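Local coordinates for hypothetical protein (Legionella pneumophila subsp. pneumophila, PDB 4G2A) that is of unknown function, though it carries DUF4424 and YARHG domains and is putatively a nutrient-binding protein, at residues N57-F68 with D123-L134. Residues are numbered along the deposited sequence; the frame is centred on the assembly and turned at random.
With SO4 (sulfate ion), chain B.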
loop_
_atom_site.group_PDB
_atom_site.type_symbol
_atom_site.label_atom_id
_atom_site.label_comp_id
_atom_site.label_asym_id
_atom_site.label_seq_id
_atom_site.Cartn_x
_atom_site.Cartn_y
_atom_site.Cartn_z
ATOM N N ASN A 57 -17.441 -33.624 -11.052
ATOM C CA ASN A 57 -17.484 -34.043 -12.444
ATOM C C ASN A 57 -18.864 -33.692 -13.046
ATOM O O ASN A 57 -19.544 -34.531 -13.634
ATOM C CB ASN A 57 -17.096 -35.516 -12.596
ATOM C CG ASN A 57 -17.005 -35.995 -14.037
ATOM O OD1 ASN A 57 -16.478 -35.319 -14.937
ATOM N ND2 ASN A 57 -17.592 -37.153 -14.293
ATOM N N LYS A 58 -19.255 -32.414 -12.912
ATOM C CA LYS A 58 -20.506 -31.871 -13.446
ATOM C C LYS A 58 -20.368 -30.350 -13.642
ATOM O O LYS A 58 -19.518 -29.725 -13.011
ATOM C CB LYS A 58 -21.731 -32.228 -12.556
ATOM C CG LYS A 58 -21.765 -31.583 -11.155
ATOM C CD LYS A 58 -23.197 -31.506 -10.622
ATOM C CE LYS A 58 -23.293 -31.233 -9.140
ATOM N NZ LYS A 58 -24.717 -31.193 -8.658
ATOM N N GLU A 59 -21.194 -29.773 -14.526
ATOM C CA GLU A 59 -21.227 -28.347 -14.816
ATOM C C GLU A 59 -21.798 -27.575 -13.602
ATOM O O GLU A 59 -22.823 -27.968 -13.035
ATOM C CB GLU A 59 -22.065 -28.081 -16.076
ATOM C CG GLU A 59 -21.870 -26.702 -16.671
ATOM C CD GLU A 59 -23.150 -25.909 -16.813
ATOM O OE1 GLU A 59 -23.526 -25.211 -15.845
ATOM O OE2 GLU A 59 -23.781 -25.989 -17.892
ATOM N N VAL A 60 -21.094 -26.510 -13.171
ATOM C CA VAL A 60 -21.542 -25.709 -12.042
ATOM C C VAL A 60 -21.523 -24.245 -12.442
ATOM O O VAL A 60 -20.603 -23.801 -13.133
ATOM C CB VAL A 60 -20.759 -25.963 -10.718
ATOM C CG1 VAL A 60 -21.057 -27.339 -10.135
ATOM C CG2 VAL A 60 -19.270 -25.777 -10.892
ATOM N N THR A 61 -22.559 -23.510 -12.033
ATOM C CA THR A 61 -22.699 -22.073 -12.264
ATOM C C THR A 61 -22.735 -21.413 -10.900
ATOM O O THR A 61 -23.589 -21.742 -10.069
ATOM C CB THR A 61 -23.931 -21.743 -13.139
ATOM O OG1 THR A 61 -23.828 -22.446 -14.383
ATOM C CG2 THR A 61 -24.071 -20.248 -13.415
ATOM N N ILE A 62 -21.766 -20.533 -10.646
ATOM C CA ILE A 62 -21.660 -19.836 -9.366
ATOM C C ILE A 62 -21.524 -18.325 -9.591
ATOM O O ILE A 62 -21.067 -17.864 -10.640
ATOM C CB ILE A 62 -20.505 -20.377 -8.445
ATOM C CG1 ILE A 62 -19.094 -19.949 -8.917
ATOM C CG2 ILE A 62 -20.587 -21.887 -8.181
ATOM C CD1 ILE A 62 -18.155 -19.568 -7.786
ATOM N N SER A 63 -21.931 -17.572 -8.592
ATOM C CA SER A 63 -21.797 -16.137 -8.568
ATOM C C SER A 63 -20.556 -15.808 -7.707
ATOM O O SER A 63 -20.386 -16.345 -6.603
ATOM C CB SER A 63 -23.076 -15.497 -8.028
ATOM O OG SER A 63 -23.087 -14.091 -8.221
HETATM N N MSE A 64 -19.640 -15.027 -8.266
HETATM C CA MSE A 64 -18.424 -14.596 -7.586
HETATM C C MSE A 64 -18.558 -13.148 -7.241
HETATM O O MSE A 64 -19.198 -12.408 -7.988
HETATM C CB MSE A 64 -17.199 -14.792 -8.469
HETATM C CG MSE A 64 -16.707 -16.197 -8.537
HETATM SE SE MSE A 64 -14.894 -16.191 -9.237
HETATM C CE MSE A 64 -14.769 -18.110 -9.584
ATOM N N ALA A 65 -17.920 -12.721 -6.140
ATOM C CA ALA A 65 -17.972 -11.332 -5.712
ATOM C C ALA A 65 -16.609 -10.799 -5.346
ATOM O O ALA A 65 -15.803 -11.521 -4.740
ATOM C CB ALA A 65 -18.906 -11.191 -4.525
ATOM N N PHE A 66 -16.355 -9.516 -5.715
ATOM C CA PHE A 66 -15.159 -8.765 -5.331
ATOM C C PHE A 66 -15.591 -7.759 -4.255
ATOM O O PHE A 66 -16.210 -6.770 -4.617
ATOM C CB PHE A 66 -14.468 -8.060 -6.521
ATOM C CG PHE A 66 -13.426 -7.027 -6.105
ATOM C CD1 PHE A 66 -12.134 -7.413 -5.761
ATOM C CD2 PHE A 66 -13.734 -5.672 -6.078
ATOM C CE1 PHE A 66 -11.166 -6.459 -5.417
ATOM C CE2 PHE A 66 -12.765 -4.722 -5.720
ATOM C CZ PHE A 66 -11.487 -5.125 -5.403
ATOM N N PRO A 67 -15.313 -8.005 -2.942
ATOM C CA PRO A 67 -15.721 -7.043 -1.904
ATOM C C PRO A 67 -14.794 -5.848 -1.835
ATOM O O PRO A 67 -13.611 -5.959 -2.150
ATOM C CB PRO A 67 -15.655 -7.854 -0.608
ATOM C CG PRO A 67 -15.121 -9.187 -0.973
ATOM C CD PRO A 67 -14.572 -9.130 -2.349
ATOM N N PHE A 68 -15.304 -4.707 -1.400
ATOM C CA PHE A 68 -14.455 -3.515 -1.341
ATOM C C PHE A 68 -14.893 -2.531 -0.239
ATOM O O PHE A 68 -16.079 -2.464 0.103
ATOM C CB PHE A 68 -14.450 -2.798 -2.720
ATOM C CG PHE A 68 -15.818 -2.529 -3.300
ATOM C CD1 PHE A 68 -16.577 -1.439 -2.871
ATOM C CD2 PHE A 68 -16.340 -3.342 -4.288
ATOM C CE1 PHE A 68 -17.838 -1.186 -3.416
ATOM C CE2 PHE A 68 -17.603 -3.084 -4.836
ATOM C CZ PHE A 68 -18.349 -2.019 -4.389
ATOM N N ASP A 123 -20.215 -4.248 0.662
ATOM C CA ASP A 123 -20.362 -3.947 -0.763
ATOM C C ASP A 123 -19.417 -4.777 -1.599
ATOM O O ASP A 123 -18.294 -5.014 -1.188
ATOM C CB ASP A 123 -20.115 -2.452 -1.019
ATOM C CG ASP A 123 -20.922 -1.543 -0.113
ATOM O OD1 ASP A 123 -22.097 -1.276 -0.435
ATOM O OD2 ASP A 123 -20.385 -1.120 0.929
ATOM N N ALA A 124 -19.883 -5.245 -2.770
ATOM C CA ALA A 124 -19.090 -6.071 -3.690
ATOM C C ALA A 124 -19.570 -5.911 -5.129
ATOM O O ALA A 124 -20.685 -5.449 -5.347
ATOM C CB ALA A 124 -19.174 -7.542 -3.284
ATOM N N TYR A 125 -18.706 -6.264 -6.105
ATOM C CA TYR A 125 -19.012 -6.364 -7.540
ATOM C C TYR A 125 -19.237 -7.832 -7.820
ATOM O O TYR A 125 -18.433 -8.650 -7.388
ATOM C CB TYR A 125 -17.899 -5.788 -8.431
ATOM C CG TYR A 125 -17.676 -4.302 -8.263
ATOM C CD1 TYR A 125 -18.733 -3.399 -8.358
ATOM C CD2 TYR A 125 -16.400 -3.790 -8.055
ATOM C CE1 TYR A 125 -18.529 -2.026 -8.203
ATOM C CE2 TYR A 125 -16.185 -2.418 -7.899
ATOM C CZ TYR A 125 -17.252 -1.542 -7.981
ATOM O OH TYR A 125 -17.046 -0.197 -7.787
ATOM N N PHE A 126 -20.348 -8.180 -8.470
ATOM C CA PHE A 126 -20.727 -9.578 -8.728
ATOM C C PHE A 126 -20.674 -9.936 -10.205
ATOM O O PHE A 126 -20.953 -9.101 -11.066
ATOM C CB PHE A 126 -22.152 -9.850 -8.201
ATOM C CG PHE A 126 -22.338 -9.749 -6.702
ATOM C CD1 PHE A 126 -22.546 -8.515 -6.089
ATOM C CD2 PHE A 126 -22.375 -10.893 -5.911
ATOM C CE1 PHE A 126 -22.711 -8.418 -4.706
ATOM C CE2 PHE A 126 -22.573 -10.800 -4.526
ATOM C CZ PHE A 126 -22.741 -9.561 -3.933
ATOM N N TRP A 127 -20.357 -11.203 -10.497
ATOM C CA TRP A 127 -20.322 -11.744 -11.854
ATOM C C TRP A 127 -20.584 -13.264 -11.812
ATOM O O TRP A 127 -20.324 -13.915 -10.795
ATOM C CB TRP A 127 -18.983 -11.407 -12.560
ATOM C CG TRP A 127 -17.764 -12.045 -11.949
ATOM C CD1 TRP A 127 -17.177 -13.217 -12.330
ATOM C CD2 TRP A 127 -16.942 -11.511 -10.904
ATOM N NE1 TRP A 127 -16.093 -13.486 -11.532
ATOM C CE2 TRP A 127 -15.904 -12.440 -10.669
ATOM C CE3 TRP A 127 -16.990 -10.339 -10.125
ATOM C CZ2 TRP A 127 -14.928 -12.245 -9.678
ATOM C CZ3 TRP A 127 -16.031 -10.155 -9.143
ATOM C CH2 TRP A 127 -15.015 -11.103 -8.928
ATOM N N LYS A 128 -21.105 -13.822 -12.915
ATOM C CA LYS A 128 -21.365 -15.261 -13.005
ATOM C C LYS A 128 -20.170 -15.956 -13.601
ATOM O O LYS A 128 -19.447 -15.368 -14.409
ATOM C CB LYS A 128 -22.628 -15.574 -13.836
ATOM C CG LYS A 128 -23.930 -15.021 -13.259
ATOM C CD LYS A 128 -24.492 -15.826 -12.070
ATOM C CE LYS A 128 -25.522 -15.039 -11.288
ATOM N NZ LYS A 128 -26.671 -14.596 -12.134
ATOM N N THR A 129 -19.933 -17.202 -13.165
ATOM C CA THR A 129 -18.849 -18.053 -13.664
ATOM C C THR A 129 -19.408 -19.474 -13.835
ATOM O O THR A 129 -19.914 -20.057 -12.876
ATOM C CB THR A 129 -17.598 -18.020 -12.760
ATOM O OG1 THR A 129 -17.876 -18.718 -11.552
ATOM C CG2 THR A 129 -17.123 -16.622 -12.433
ATOM N N THR A 130 -19.348 -20.000 -15.062
ATOM C CA THR A 130 -19.797 -21.351 -15.365
ATOM C C THR A 130 -18.562 -22.224 -15.518
ATOM O O THR A 130 -17.621 -21.885 -16.245
ATOM C CB THR A 130 -20.740 -21.402 -16.594
ATOM O OG1 THR A 130 -21.873 -20.562 -16.340
ATOM C CG2 THR A 130 -21.254 -22.808 -16.878
ATOM N N PHE A 131 -18.560 -23.333 -14.798
ATOM C CA PHE A 131 -17.490 -24.293 -14.871
ATOM C C PHE A 131 -17.995 -25.599 -15.468
ATOM O O PHE A 131 -18.768 -26.297 -14.795
ATOM C CB PHE A 131 -16.882 -24.591 -13.491
ATOM C CG PHE A 131 -16.190 -23.495 -12.723
ATOM C CD1 PHE A 131 -16.921 -22.477 -12.122
ATOM C CD2 PHE A 131 -14.824 -23.570 -12.459
ATOM C CE1 PHE A 131 -16.287 -21.498 -11.360
ATOM C CE2 PHE A 131 -14.197 -22.606 -11.676
ATOM C CZ PHE A 131 -14.927 -21.563 -11.152
ATOM N N PRO A 132 -17.506 -25.983 -16.682
ATOM C CA PRO A 132 -17.795 -27.325 -17.222
ATOM C C PRO A 132 -17.298 -28.446 -16.265
ATOM O O PRO A 132 -16.544 -28.143 -15.330
ATOM C CB PRO A 132 -16.987 -27.347 -18.542
ATOM C CG PRO A 132 -16.753 -25.927 -18.884
ATOM C CD PRO A 132 -16.580 -25.245 -17.566
ATOM N N PRO A 133 -17.652 -29.741 -16.468
ATOM C CA PRO A 133 -17.160 -30.791 -15.543
ATOM C C PRO A 133 -15.630 -30.847 -15.409
ATOM O O PRO A 133 -14.911 -30.894 -16.411
ATOM C CB PRO A 133 -17.701 -32.091 -16.164
ATOM C CG PRO A 133 -18.906 -31.667 -16.925
ATOM C CD PRO A 133 -18.557 -30.313 -17.488
ATOM N N LEU A 134 -15.148 -30.812 -14.152
ATOM C CA LEU A 134 -13.742 -30.865 -13.702
ATOM C C LEU A 134 -12.820 -29.767 -14.320
ATOM O O LEU A 134 -11.586 -29.879 -14.261
ATOM C CB LEU A 134 -13.142 -32.274 -13.941
ATOM C CG LEU A 134 -13.697 -33.394 -13.044
ATOM C CD1 LEU A 134 -13.173 -34.746 -13.475
ATOM C CD2 LEU A 134 -13.399 -33.135 -11.543
HETATM S S SO4 B . -24.480 -18.884 -6.314
HETATM O O1 SO4 B . -25.267 -17.806 -5.710
HETATM O O2 SO4 B . -24.589 -20.108 -5.517
HETATM O O3 SO4 B . -24.966 -19.148 -7.671
HETATM O O4 SO4 B . -23.088 -18.473 -6.361
HETATM O O HOH W 1 -17.980 -2.208 2.059
#
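Met-64 CB lies over one face of the Trp-127 indole, 3.8 Å from the centroid of its five-membered ring, a CH-pi contact, while Phe-66 CB meets the indole at its edge. The rings sit on antiparallel strands 60-68 and 123-131, which also pair with 10-15 and 102-110 respectively, so the contact joins two inner strands of the beta-rich part. On the face bearing Met-64, Phe-66, Trp-127 and Phe-131, the selenium of selenomethionine Met-64 makes an oblique Met-aromatic contact with the indole, and the extended chain carries CE to the edge of the Phe-131 ring, 3.8 Å from its CZ. Farther along, Phe-68 CE2 stands over the centre of the Tyr-125 ring, the planes inclined at 37°; with its CG between the backbone N and the carbonyl carbon (chi1 51°), the Phe-68 ring turns back over the pair, Asp-123 O over one face and Tyr-125 OH over the opposite one. Phe-52, Phe-95, His-141 and Ile-139, on strands 43-54, 95-99 and 136-150, cover this side. On the face bearing Ala-65 and Phe-126, Ala-65 CB lies over the Phe-126 ring, a CH-pi contact, 4.0 Å from its centroid. Paired backbone bonds fix the register, Phe-131 N to Val-60 O with an N-H...O angle of 179°. Trp-127 NE1 is buried without a polar partner. On the flank of 60-68 turned from 123-131, a sulfate, probably from the crystallisation liquor and also bound by Ser-17 OG, accepts a bond from Ser-63 N to its O4 at 2.7 Å.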